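Local coordinates for malonyl acyl carrier protein transacylase (Streptococcus pneumoniae, PDB 3IM8) that probably transfers the malonyl group from coenzyme A to the holo acyl carrier protein, supplying malonyl units for fatty acid synthesis, at residues 101-105 with 106-110. Sequence-based numbering, arbitrary orientation.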
ATOM      1  N   GLY A 101      11.749  11.370   2.095  1.00 23.63           N
ATOM      2  CA  GLY A 101      12.533  12.151   3.048  1.00 23.93           C
ATOM      3  C   GLY A 101      11.712  12.643   4.221  1.00 24.12           C
ATOM      4  O   GLY A 101      12.279  13.077   5.246  1.00 25.00           O
ATOM      5  N   ALA A 102      10.382  12.606   4.097  1.00 23.24           N
ATOM      6  CA  ALA A 102       9.517  13.152   5.152  1.00 23.12           C
ATOM      7  C   ALA A 102       9.423  12.343   6.463  1.00 23.12           C
ATOM      8  O   ALA A 102       9.262  12.915   7.550  1.00 23.03           O
ATOM      9  CB  ALA A 102       8.132  13.465   4.625  1.00 23.48           C
ATOM     10  N   LEU A 103       9.534  11.029   6.376  1.00 23.45           N
ATOM     11  CA  LEU A 103       9.462  10.173   7.577  1.00 23.16           C
ATOM     12  C   LEU A 103      10.787   9.439   7.844  1.00 22.82           C
ATOM     13  O   LEU A 103      11.323   8.791   6.932  1.00 22.24           O
ATOM     14  CB  LEU A 103       8.280   9.198   7.426  1.00 22.69           C
ATOM     15  CG  LEU A 103       8.006   8.058   8.418  1.00 23.17           C
ATOM     16  CD1 LEU A 103       7.815   8.604   9.805  1.00 19.09           C
ATOM     17  CD2 LEU A 103       6.738   7.333   7.916  1.00 22.31           C
ATOM     18  N   ASP A 104      11.326   9.559   9.067  1.00 22.39           N
ATOM     19  CA  ASP A 104      12.542   8.820   9.462  1.00 23.03           C
ATOM     20  C   ASP A 104      12.275   7.296   9.422  1.00 22.47           C
ATOM     21  O   ASP A 104      11.183   6.830   9.773  1.00 20.92           O
ATOM     22  CB  ASP A 104      13.040   9.249  10.863  1.00 24.98           C
ATOM     23  CG  ASP A 104      14.153   8.322  11.429  1.00 26.67           C
ATOM     24  OD1 ASP A 104      15.333   8.466  11.033  1.00 28.93           O
ATOM     25  OD2 ASP A 104      13.862   7.450  12.292  1.00 29.06           O
ATOM     26  N   PHE A 105      13.268   6.541   8.979  1.00 22.16           N
ATOM     27  CA  PHE A 105      13.056   5.132   8.806  1.00 23.75           C
ATOM     28  C   PHE A 105      12.705   4.417  10.124  1.00 24.39           C
ATOM     29  O   PHE A 105      11.715   3.657  10.190  1.00 24.23           O
ATOM     30  CB  PHE A 105      14.283   4.486   8.181  1.00 23.76           C
ATOM     31  CG  PHE A 105      14.205   3.008   8.152  1.00 23.28           C
ATOM     32  CD1 PHE A 105      13.157   2.383   7.497  1.00 23.25           C
ATOM     33  CD2 PHE A 105      15.171   2.232   8.789  1.00 24.34           C
ATOM     34  CE1 PHE A 105      13.069   0.969   7.439  1.00 23.55           C
ATOM     35  CE2 PHE A 105      15.085   0.856   8.766  1.00 24.64           C
ATOM     36  CZ  PHE A 105      14.014   0.220   8.082  1.00 24.44           C
ATOM     37  N   GLU A 106      13.519   4.632  11.157  1.00 24.59           N
ATOM     38  CA  GLU A 106      13.258   4.043  12.479  1.00 25.66           C
ATOM     39  C   GLU A 106      11.908   4.473  13.088  1.00 24.99           C
ATOM     40  O   GLU A 106      11.190   3.660  13.691  1.00 24.82           O
ATOM     41  CB  GLU A 106      14.461   4.310  13.415  1.00 26.46           C
ATOM     42  CG  GLU A 106      15.621   3.402  13.058  1.00 30.60           C
ATOM     43  CD  GLU A 106      16.962   3.802  13.646  1.00 37.49           C
ATOM     44  OE1 GLU A 106      17.492   4.874  13.267  1.00 41.65           O
ATOM     45  OE2 GLU A 106      17.540   3.012  14.420  1.00 37.39           O
ATOM     46  N   ASP A 107      11.543   5.737  12.901  1.00 23.95           N
ATOM     47  CA  ASP A 107      10.195   6.207  13.237  1.00 23.81           C
ATOM     48  C   ASP A 107       9.087   5.409  12.496  1.00 22.70           C
ATOM     49  O   ASP A 107       8.066   5.050  13.093  1.00 22.77           O
ATOM     50  CB  ASP A 107      10.041   7.677  12.845  1.00 23.66           C
ATOM     51  CG  ASP A 107      10.655   8.621  13.860  1.00 25.98           C
ATOM     52  OD1 ASP A 107      11.019   8.142  14.947  1.00 28.71           O
ATOM     53  OD2 ASP A 107      10.818   9.835  13.543  1.00 24.63           O
ATOM     54  N   ALA A 108       9.310   5.173  11.194  1.00 20.85           N
ATOM     55  CA  ALA A 108       8.356   4.486  10.337  1.00 19.73           C
ATOM     56  C   ALA A 108       8.124   3.083  10.873  1.00 19.89           C
ATOM     57  O   ALA A 108       7.007   2.642  11.031  1.00 20.61           O
ATOM     58  CB  ALA A 108       8.910   4.406   8.915  1.00 18.61           C
ATOM     59  N   VAL A 109       9.204   2.377  11.154  1.00 20.38           N
ATOM     60  CA  VAL A 109       9.113   1.012  11.619  1.00 20.84           C
ATOM     61  C   VAL A 109       8.249   0.939  12.877  1.00 21.72           C
ATOM     62  O   VAL A 109       7.342   0.085  12.925  1.00 21.04           O
ATOM     63  CB  VAL A 109      10.497   0.438  11.887  1.00 20.81           C
ATOM     64  CG1 VAL A 109      10.391  -0.959  12.448  1.00 18.56           C
ATOM     65  CG2 VAL A 109      11.309   0.399  10.569  1.00 21.09           C
ATOM     66  N   ALA A 110       8.508   1.797  13.883  1.00 20.93           N
ATOM     67  CA  ALA A 110       7.695   1.707  15.096  1.00 21.58           C
ATOM     68  C   ALA A 110       6.225   2.069  14.769  1.00 22.34           C
ATOM     69  O   ALA A 110       5.302   1.433  15.263  1.00 23.87           O
ATOM     70  CB  ALA A 110       8.237   2.605  16.232  1.00 21.82           C
TER
HETATM   71  O   HOH W   1       9.988  11.183  11.323  1.00 32.06           O
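Asp-104 and Asp-107 meet at the start of helix 105-122 in a textbook N-cap, reached by the short loop that follows helix 92-99. With its CG anti to the backbone N (chi1 169°), Asp-104 swings its carboxylate over the first turn, where OD2 accepts from Asp-107 N at 2.9 Å. The bond is fairly straight, 161° at the hydrogen, and arrives on the anti side of OD2, somewhat out of the carboxylate plane. The helical ladder starts from the same residue: Asp-104 O accepts from Ala-108 N, an i to i+4 bond, and Phe-105 O from Val-109 N.

Asp-107 folds back beside its own backbone N (chi1 -80°), bringing its OD2 to 3.5 Å from Asp-104 CB. A water bridges the two residues, donating to Asp-107 OD2 at 2.7 Å and accepting from Asp-104 N, so the side chain returns a link to the capping residue through solvent.

Apolar groups flank this polar cap. Leu-103 lays CD2 against Ala-108 CB (3.8 Å) and CD1 against Asp-107 CB, while its other neighbours include Tyr-94 and Val-98 of helix 92-99. One turn along from Phe-105, Val-109 places CG2 over one face of the ring, offset toward the rim, a CH-pi contact 3.9 Å from the centroid; Leu-66 of helix 58-78 touches both residues.

Three acids cluster here: Asp-104 OD2 lies 4.0 Å from Asp-107 OD1 and 4.6 Å from Glu-106 OE1. Their mutual repulsion is probably eased by the positive end of the helix dipole, by the N-H of Asp-107 donated to Asp-104 OD2 and perhaps by the water that donates to Asp-107 OD2, a setting consistent with the carboxylates remaining ionised.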